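Local atomic coordinates of ferric uptake regulation protein (Helicobacter pylori, PDB entry 2XIG), a protein that probably acts as an iron-responsive repressor of transcription, using ferrous iron as cofactor to bind the operators of the genes it controls. Residues C[5-10]-C[31-36]; C[19-24]-C[68-73]; C[86-91]-C[106-111]. The protein carries 2 engineered substitutions. All coordinates share one frame; numbering follows the deposited sequence.

Contact 1. Residues C[5-10]-C[31-36]; sequences ETLESI and EVVSVL
Leu7 lies against Val33 and Ser34, bringing the first turn of helix 7-20 onto helix 27-38. Its CB points toward the partner helix but stops short of touching it. With CG anti to the backbone N (chi1 180°), the chain leans across until Leu7 CG is 4.2 Å from Ser34 OG. Beyond it the two branches part. Leu7 CD2 settles by the serine, 3.6 Å from Ser34 OG and 3.9 Å from Ser34 CB, whereas Leu7 CD1 sits between Val33 CG1 and Ser34 OG, 4.0 Å from each. That valine methyl is shared: Ile10, one turn further along, lays its CG2 4.0 Å from Val33 CG1, so one methyl receives two neighbours from the same helix face. Leu11 and Leu14 of helix 7-20 continue the row over Val33. At the start of this helix Thr6 is the N-cap, its OG1 accepting from Ser9 N at 3.0 Å with an N-H...O angle of 155°. Just before it, Glu5 O is hydrogen-bonded to Tyr37 OH, a polar tie to helix 27-38. Among Leu7, Ile10, Val33 and Ser34 themselves the contact is van der Waals. Ser34 might look like a misplaced polar group, yet its OG is hydrogen-bonded to Glu30 O within its own helix, and the hydroxyl can therefore lie against leucine methyls without needing a partner across the contact.

Contact 2. Residues C[19-24]-C[68-73]; sequences KKNGLK and LNFLEK
The helical turn that carries Phe70 toward Leu23 and Asn21 is closed by the bond from Glu72 N to Leu68 O, 2.9 Å long, with Lys73 N to Asn69 O next to it. From this turn Phe70 reaches outward: a chi1 of 175° turns the ring away from the backbone N and out toward Leu23, at the end of helix 7-20. Leu23 comes to meet it from the opposite direction and touches with a single branch, CD1 lying 3.7 Å from Phe70 CE2 and 4.0 Å from Phe70 CD2, obliquely to the ring. The side chain of Asn21 flanks the same corner more loosely, its CG near the ring plane at the edge, 4.3 Å from Phe70 CE2. What brings both residues round is a Schellman motif: Gly22, at positive phi (71°), is its C-prime residue, with Gly22 N bonded to Lys19 O and Leu23 N to Ile18 O. Helix 61-73 is, by its order in the winged-helix fold of Fur proteins, probably the recognition helix, and Phe70 sits near its C-terminal end. Ser17 and Ile18 of helix 7-20 also touch the ring, while Asn69, on the same turn, packs on Met16 of the second subunit.

Contact 3. Residues C[86-91]-C[106-111]; sequences GRRYEI and GKIIEF. With ZN (zinc ion), chain L.
Ile108 and Arg88 bury the most surface here, and they meet through one pair of carbons: Ile108 CD1 lies 3.8 Å from Arg88 CD, an isoleucine tip against the aliphatic part of an arginine. A bend about the CG-CD bond (chi3 142°) sets the direction in which the guanidinium leaves the touching CD, and Arg88 NH2 has a weak, long ion pair with Glu47. Two residues further along, Glu90 points across toward Glu110. Its carboxylate chelates the zinc ion unevenly, with Glu90 OE2 at 2.0 Å and Glu90 OE1 at 2.6 Å from the metal; His42, His97 and His99 complete the site. Strand 86-91 belongs to the two-stranded wing of the winged-helix domain, whereas strand 108-111 is part of the dimerization domain's sheet, so the contact spans a domain boundary. Glu110, a probable zinc ligand in related Fur proteins, is not bound to this ion: Glu110 OE2 stays 3.9 Å from the zinc and 3.9 Å from Glu90 OE1, the two carboxylate planes 41° apart. Lys94 NZ bridges the two, with a salt bridge to Glu110 OE2 and a hydrogen bond to Glu90 OE1, and probably eases the repulsion between them. Ile108 also touches His42 and His99, second-shell packing against two of the zinc-binding imidazoles.

In the fold
Contacts 1 and 2 both use helix 7-20, one at its beginning and the other just past its end, and differ in burial: contact 1 is largely interior, mostly methyl against methyl with one serine hydroxyl, while contact 2 is a surface meeting of one ring with a helix terminus. They are joined through the core of the winged-helix domain, where Val32 and Val33 pack on Leu71. Contact 3 is only partly buried and lies between domains, combining an aliphatic Arg88–Ile108 touch with a zinc-bound Glu90 and charged neighbours. It is not isolated: Leu36 and Val33 of segment 31-36 reach strand 86-91 at Tyr89 and Ile91, and Leu68 rests on Tyr89.

Contact 1. Residues C[5-10]-C[31-36]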
# COMPACT_ATOMS: atom_id res chain seq x y z
N GLU C 5 0.06 -37.70 5.34
CA GLU C 5 0.35 -38.70 4.32
C GLU C 5 1.86 -38.80 4.11
O GLU C 5 2.58 -37.81 4.27
CB GLU C 5 -0.36 -38.30 3.01
CG GLU C 5 -0.27 -39.29 1.87
CD GLU C 5 -1.05 -38.83 0.64
OE1 GLU C 5 -1.03 -39.54 -0.39
OE2 GLU C 5 -1.68 -37.75 0.69
N THR C 6 2.36 -39.99 3.79
CA THR C 6 3.79 -40.14 3.52
C THR C 6 4.16 -39.40 2.24
O THR C 6 3.35 -39.27 1.31
CB THR C 6 4.22 -41.62 3.36
OG1 THR C 6 3.63 -42.17 2.17
CG2 THR C 6 3.81 -42.44 4.56
N LEU C 7 5.40 -38.93 2.18
CA LEU C 7 5.91 -38.30 0.96
C LEU C 7 5.77 -39.25 -0.23
O LEU C 7 5.35 -38.85 -1.31
CB LEU C 7 7.37 -37.90 1.13
CG LEU C 7 8.04 -37.24 -0.08
CD1 LEU C 7 7.15 -36.13 -0.63
CD2 LEU C 7 9.42 -36.70 0.28
N GLU C 8 6.13 -40.52 -0.01
CA GLU C 8 6.11 -41.51 -1.08
C GLU C 8 4.71 -41.66 -1.68
O GLU C 8 4.55 -41.74 -2.90
CB GLU C 8 6.60 -42.87 -0.57
CG GLU C 8 8.08 -42.89 -0.20
CD GLU C 8 8.35 -42.34 1.19
OE1 GLU C 8 9.54 -42.28 1.58
OE2 GLU C 8 7.39 -41.97 1.90
N SER C 9 3.71 -41.71 -0.81
CA SER C 9 2.32 -41.81 -1.23
C SER C 9 1.92 -40.60 -2.08
O SER C 9 1.22 -40.72 -3.08
CB SER C 9 1.42 -41.91 0.01
OG SER C 9 0.06 -41.83 -0.36
N ILE C 10 2.38 -39.42 -1.66
CA ILE C 10 2.08 -38.20 -2.41
C ILE C 10 2.74 -38.24 -3.79
O ILE C 10 2.10 -37.94 -4.81
CB ILE C 10 2.52 -36.95 -1.61
CG1 ILE C 10 1.76 -36.90 -0.29
CG2 ILE C 10 2.30 -35.68 -2.43
CD1 ILE C 10 2.16 -35.80 0.63
N GLU C 31 10.98 -32.94 -6.90
CA GLU C 31 11.84 -32.23 -5.96
C GLU C 31 11.11 -31.05 -5.30
O GLU C 31 11.29 -30.79 -4.11
CB GLU C 31 13.13 -31.75 -6.64
CG GLU C 31 14.23 -31.37 -5.66
CD GLU C 31 14.53 -32.48 -4.66
OE1 GLU C 31 14.43 -33.66 -5.04
OE2 GLU C 31 14.88 -32.17 -3.50
N VAL C 32 10.28 -30.33 -6.06
CA VAL C 32 9.47 -29.25 -5.49
C VAL C 32 8.53 -29.78 -4.40
O VAL C 32 8.38 -29.19 -3.32
CB VAL C 32 8.63 -28.54 -6.57
CG1 VAL C 32 7.61 -27.61 -5.92
CG2 VAL C 32 9.53 -27.74 -7.52
N VAL C 33 7.88 -30.90 -4.69
CA VAL C 33 6.99 -31.49 -3.70
C VAL C 33 7.78 -31.88 -2.46
O VAL C 33 7.36 -31.61 -1.34
CB VAL C 33 6.25 -32.72 -4.25
CG1 VAL C 33 5.49 -33.45 -3.12
CG2 VAL C 33 5.30 -32.31 -5.36
N SER C 34 8.94 -32.49 -2.67
CA SER C 34 9.75 -32.98 -1.56
C SER C 34 10.31 -31.83 -0.71
O SER C 34 10.31 -31.92 0.51
CB SER C 34 10.88 -33.88 -2.06
OG SER C 34 10.36 -35.00 -2.77
N VAL C 35 10.77 -30.77 -1.36
CA VAL C 35 11.20 -29.59 -0.61
C VAL C 35 10.09 -29.08 0.31
O VAL C 35 10.33 -28.82 1.50
CB VAL C 35 11.70 -28.45 -1.54
CG1 VAL C 35 11.81 -27.14 -0.76
CG2 VAL C 35 13.05 -28.82 -2.15
N LEU C 36 8.88 -28.95 -0.22
CA LEU C 36 7.76 -28.45 0.57
C LEU C 36 7.36 -29.42 1.68
O LEU C 36 7.09 -29.00 2.81
CB LEU C 36 6.56 -28.13 -0.32
CG LEU C 36 6.73 -26.87 -1.18
CD1 LEU C 36 5.62 -26.76 -2.23
CD2 LEU C 36 6.77 -25.64 -0.30

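Contact 2. Residues C[19-24]-C[68-73]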
# COMPACT_ATOMS: atom_id res chain seq x y z
N LYS C 19 0.52 -38.74 -15.50
CA LYS C 19 0.15 -39.61 -16.61
C LYS C 19 -1.27 -39.28 -17.09
O LYS C 19 -1.52 -39.19 -18.29
CB LYS C 19 0.27 -41.07 -16.21
CG LYS C 19 -0.11 -42.05 -17.30
CD LYS C 19 0.59 -43.38 -17.08
CE LYS C 19 -0.13 -44.50 -17.82
NZ LYS C 19 0.69 -45.75 -17.82
N LYS C 20 -2.18 -39.10 -16.14
CA LYS C 20 -3.56 -38.76 -16.45
C LYS C 20 -3.68 -37.48 -17.28
O LYS C 20 -4.50 -37.39 -18.19
CB LYS C 20 -4.37 -38.63 -15.16
CG LYS C 20 -5.80 -38.14 -15.36
CD LYS C 20 -6.56 -38.17 -14.04
CE LYS C 20 -8.05 -37.90 -14.25
NZ LYS C 20 -8.82 -37.99 -12.98
N ASN C 21 -2.85 -36.49 -16.96
CA ASN C 21 -2.90 -35.19 -17.64
C ASN C 21 -2.03 -35.13 -18.89
O ASN C 21 -1.84 -34.06 -19.47
CB ASN C 21 -2.51 -34.06 -16.69
CG ASN C 21 -3.66 -33.60 -15.82
OD1 ASN C 21 -3.92 -34.17 -14.76
ND2 ASN C 21 -4.35 -32.55 -16.25
N GLY C 22 -1.48 -36.27 -19.30
CA GLY C 22 -0.69 -36.35 -20.52
C GLY C 22 0.65 -35.66 -20.42
O GLY C 22 1.26 -35.29 -21.43
N LEU C 23 1.12 -35.47 -19.19
CA LEU C 23 2.38 -34.78 -18.96
C LEU C 23 3.51 -35.79 -18.78
O LEU C 23 3.27 -36.99 -18.74
CB LEU C 23 2.28 -33.85 -17.76
CG LEU C 23 1.33 -32.66 -17.90
CD1 LEU C 23 1.25 -31.88 -16.59
CD2 LEU C 23 1.75 -31.75 -19.04
N LYS C 24 4.73 -35.29 -18.66
CA LYS C 24 5.90 -36.14 -18.52
C LYS C 24 6.47 -36.07 -17.11
O LYS C 24 6.64 -34.98 -16.57
CB LYS C 24 6.98 -35.70 -19.52
N LEU C 68 4.66 -25.06 -9.71
CA LEU C 68 3.84 -24.64 -8.58
C LEU C 68 2.39 -24.46 -9.00
O LEU C 68 1.47 -24.85 -8.27
CB LEU C 68 4.38 -23.34 -7.97
CG LEU C 68 5.68 -23.49 -7.16
CD1 LEU C 68 6.24 -22.13 -6.73
CD2 LEU C 68 5.47 -24.38 -5.95
N ASN C 69 2.17 -23.88 -10.17
CA ASN C 69 0.81 -23.68 -10.66
C ASN C 69 0.06 -25.00 -10.87
O ASN C 69 -1.11 -25.12 -10.52
CB ASN C 69 0.80 -22.85 -11.94
CG ASN C 69 1.16 -21.39 -11.69
OD1 ASN C 69 0.83 -20.83 -10.65
ND2 ASN C 69 1.82 -20.76 -12.66
N PHE C 70 0.75 -25.98 -11.44
CA PHE C 70 0.15 -27.31 -11.61
C PHE C 70 -0.16 -27.98 -10.27
O PHE C 70 -1.28 -28.45 -10.03
CB PHE C 70 1.07 -28.23 -12.41
CG PHE C 70 0.56 -29.65 -12.51
CD1 PHE C 70 0.96 -30.61 -11.60
CD2 PHE C 70 -0.36 -30.00 -13.49
CE1 PHE C 70 0.48 -31.91 -11.68
CE2 PHE C 70 -0.84 -31.30 -13.58
CZ PHE C 70 -0.42 -32.25 -12.67
N LEU C 71 0.86 -28.06 -9.42
CA LEU C 71 0.71 -28.70 -8.12
C LEU C 71 -0.40 -28.07 -7.32
O LEU C 71 -1.12 -28.76 -6.60
CB LEU C 71 2.02 -28.62 -7.33
CG LEU C 71 3.20 -29.43 -7.87
CD1 LEU C 71 4.42 -29.15 -7.01
CD2 LEU C 71 2.85 -30.96 -7.89
N GLU C 72 -0.55 -26.75 -7.42
CA GLU C 72 -1.57 -26.09 -6.62
C GLU C 72 -2.95 -26.32 -7.21
O GLU C 72 -3.93 -26.50 -6.49
CB GLU C 72 -1.26 -24.59 -6.46
CG GLU C 72 -2.06 -23.68 -7.35
CD GLU C 72 -3.15 -22.95 -6.60
OE1 GLU C 72 -3.79 -23.54 -5.71
OE2 GLU C 72 -3.36 -21.75 -6.89
N LYS C 73 -3.05 -26.32 -8.53
CA LYS C 73 -4.36 -26.54 -9.12
C LYS C 73 -4.84 -27.98 -8.93
O LYS C 73 -6.04 -28.22 -8.88
CB LYS C 73 -4.39 -26.09 -10.58
CG LYS C 73 -4.19 -27.16 -11.60
CD LYS C 73 -4.54 -26.61 -12.97
CE LYS C 73 -4.91 -27.72 -13.92
NZ LYS C 73 -6.00 -28.57 -13.34

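Contact 3. Residues C[86-91]-C[106-111]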
# COMPACT_ATOMS: atom_id res chain seq x y z
N GLY C 86 3.83 -11.78 0.13
CA GLY C 86 3.65 -12.26 -1.23
C GLY C 86 3.02 -13.63 -1.19
O GLY C 86 2.34 -13.97 -0.23
N ARG C 87 3.26 -14.43 -2.23
CA ARG C 87 2.71 -15.79 -2.29
C ARG C 87 3.68 -16.76 -1.63
O ARG C 87 4.87 -16.74 -1.91
CB ARG C 87 2.45 -16.21 -3.74
CG ARG C 87 1.26 -15.51 -4.39
CD ARG C 87 1.12 -15.87 -5.87
NE ARG C 87 0.40 -17.13 -6.08
CZ ARG C 87 -0.89 -17.21 -6.37
NH1 ARG C 87 -1.61 -16.10 -6.49
NH2 ARG C 87 -1.47 -18.39 -6.54
N ARG C 88 3.16 -17.59 -0.73
CA ARG C 88 3.99 -18.60 -0.10
C ARG C 88 3.27 -19.95 -0.11
O ARG C 88 2.05 -20.00 -0.06
CB ARG C 88 4.41 -18.17 1.31
CG ARG C 88 5.49 -17.08 1.28
CD ARG C 88 6.06 -16.76 2.63
NE ARG C 88 7.50 -16.51 2.54
CZ ARG C 88 8.04 -15.44 1.97
NH1 ARG C 88 7.26 -14.52 1.43
NH2 ARG C 88 9.35 -15.28 1.93
N TYR C 89 4.05 -21.02 -0.19
CA TYR C 89 3.49 -22.34 -0.48
C TYR C 89 3.80 -23.36 0.61
O TYR C 89 4.82 -23.27 1.30
CB TYR C 89 4.04 -22.86 -1.81
CG TYR C 89 3.53 -22.10 -3.02
CD1 TYR C 89 2.43 -22.55 -3.73
CD2 TYR C 89 4.15 -20.92 -3.45
CE1 TYR C 89 1.96 -21.87 -4.84
CE2 TYR C 89 3.68 -20.23 -4.55
CZ TYR C 89 2.59 -20.71 -5.24
OH TYR C 89 2.12 -20.03 -6.33
N GLU C 90 2.92 -24.35 0.74
CA GLU C 90 3.14 -25.42 1.68
C GLU C 90 2.49 -26.69 1.15
O GLU C 90 1.60 -26.64 0.30
CB GLU C 90 2.54 -25.06 3.04
CG GLU C 90 1.07 -24.71 2.96
CD GLU C 90 0.49 -24.35 4.32
OE1 GLU C 90 0.87 -25.00 5.32
OE2 GLU C 90 -0.33 -23.40 4.37
N ILE C 91 2.94 -27.81 1.67
CA ILE C 91 2.39 -29.10 1.27
C ILE C 91 0.93 -29.16 1.73
O ILE C 91 0.59 -28.68 2.81
CB ILE C 91 3.24 -30.24 1.87
CG1 ILE C 91 3.01 -31.57 1.14
CG2 ILE C 91 3.04 -30.35 3.38
CD1 ILE C 91 3.54 -31.59 -0.29
N GLY C 106 7.26 -10.62 8.38
CA GLY C 106 6.69 -11.54 7.41
C GLY C 106 6.53 -12.97 7.90
O GLY C 106 6.07 -13.84 7.17
N LYS C 107 6.93 -13.21 9.15
CA LYS C 107 6.80 -14.54 9.75
C LYS C 107 5.35 -15.03 9.72
O LYS C 107 4.43 -14.25 9.95
CB LYS C 107 7.29 -14.47 11.20
CG LYS C 107 6.98 -15.67 12.06
CD LYS C 107 7.30 -15.38 13.51
CE LYS C 107 8.74 -14.91 13.64
NZ LYS C 107 9.07 -14.51 15.03
N ILE C 108 5.17 -16.33 9.47
CA ILE C 108 3.83 -16.92 9.44
C ILE C 108 3.69 -17.91 10.58
O ILE C 108 4.56 -18.76 10.79
CB ILE C 108 3.53 -17.62 8.10
CG1 ILE C 108 3.50 -16.60 6.96
CG2 ILE C 108 2.21 -18.39 8.17
CD1 ILE C 108 3.76 -17.20 5.59
N ILE C 109 2.61 -17.77 11.34
CA ILE C 109 2.32 -18.67 12.44
C ILE C 109 1.01 -19.39 12.13
O ILE C 109 0.02 -18.76 11.79
CB ILE C 109 2.20 -17.90 13.77
CG1 ILE C 109 3.55 -17.30 14.17
CG2 ILE C 109 1.67 -18.79 14.88
CD1 ILE C 109 3.47 -16.34 15.34
N GLU C 110 1.02 -20.72 12.23
CA GLU C 110 -0.18 -21.50 11.97
C GLU C 110 -1.00 -21.65 13.24
O GLU C 110 -0.45 -21.74 14.33
CB GLU C 110 0.20 -22.90 11.47
CG GLU C 110 1.10 -22.93 10.24
CD GLU C 110 1.54 -24.35 9.88
OE1 GLU C 110 1.14 -25.29 10.60
OE2 GLU C 110 2.27 -24.52 8.89
N PHE C 111 -2.32 -21.70 13.11
CA PHE C 111 -3.15 -21.99 14.28
C PHE C 111 -4.42 -22.72 13.89
O PHE C 111 -4.93 -22.56 12.78
CB PHE C 111 -3.49 -20.71 15.08
CG PHE C 111 -4.49 -19.80 14.40
CD1 PHE C 111 -4.06 -18.80 13.54
CD2 PHE C 111 -5.85 -19.94 14.64
CE1 PHE C 111 -4.96 -17.95 12.93
CE2 PHE C 111 -6.76 -19.10 14.03
CZ PHE C 111 -6.31 -18.10 13.17
ZN ZN L . -0.18 -22.88 6.34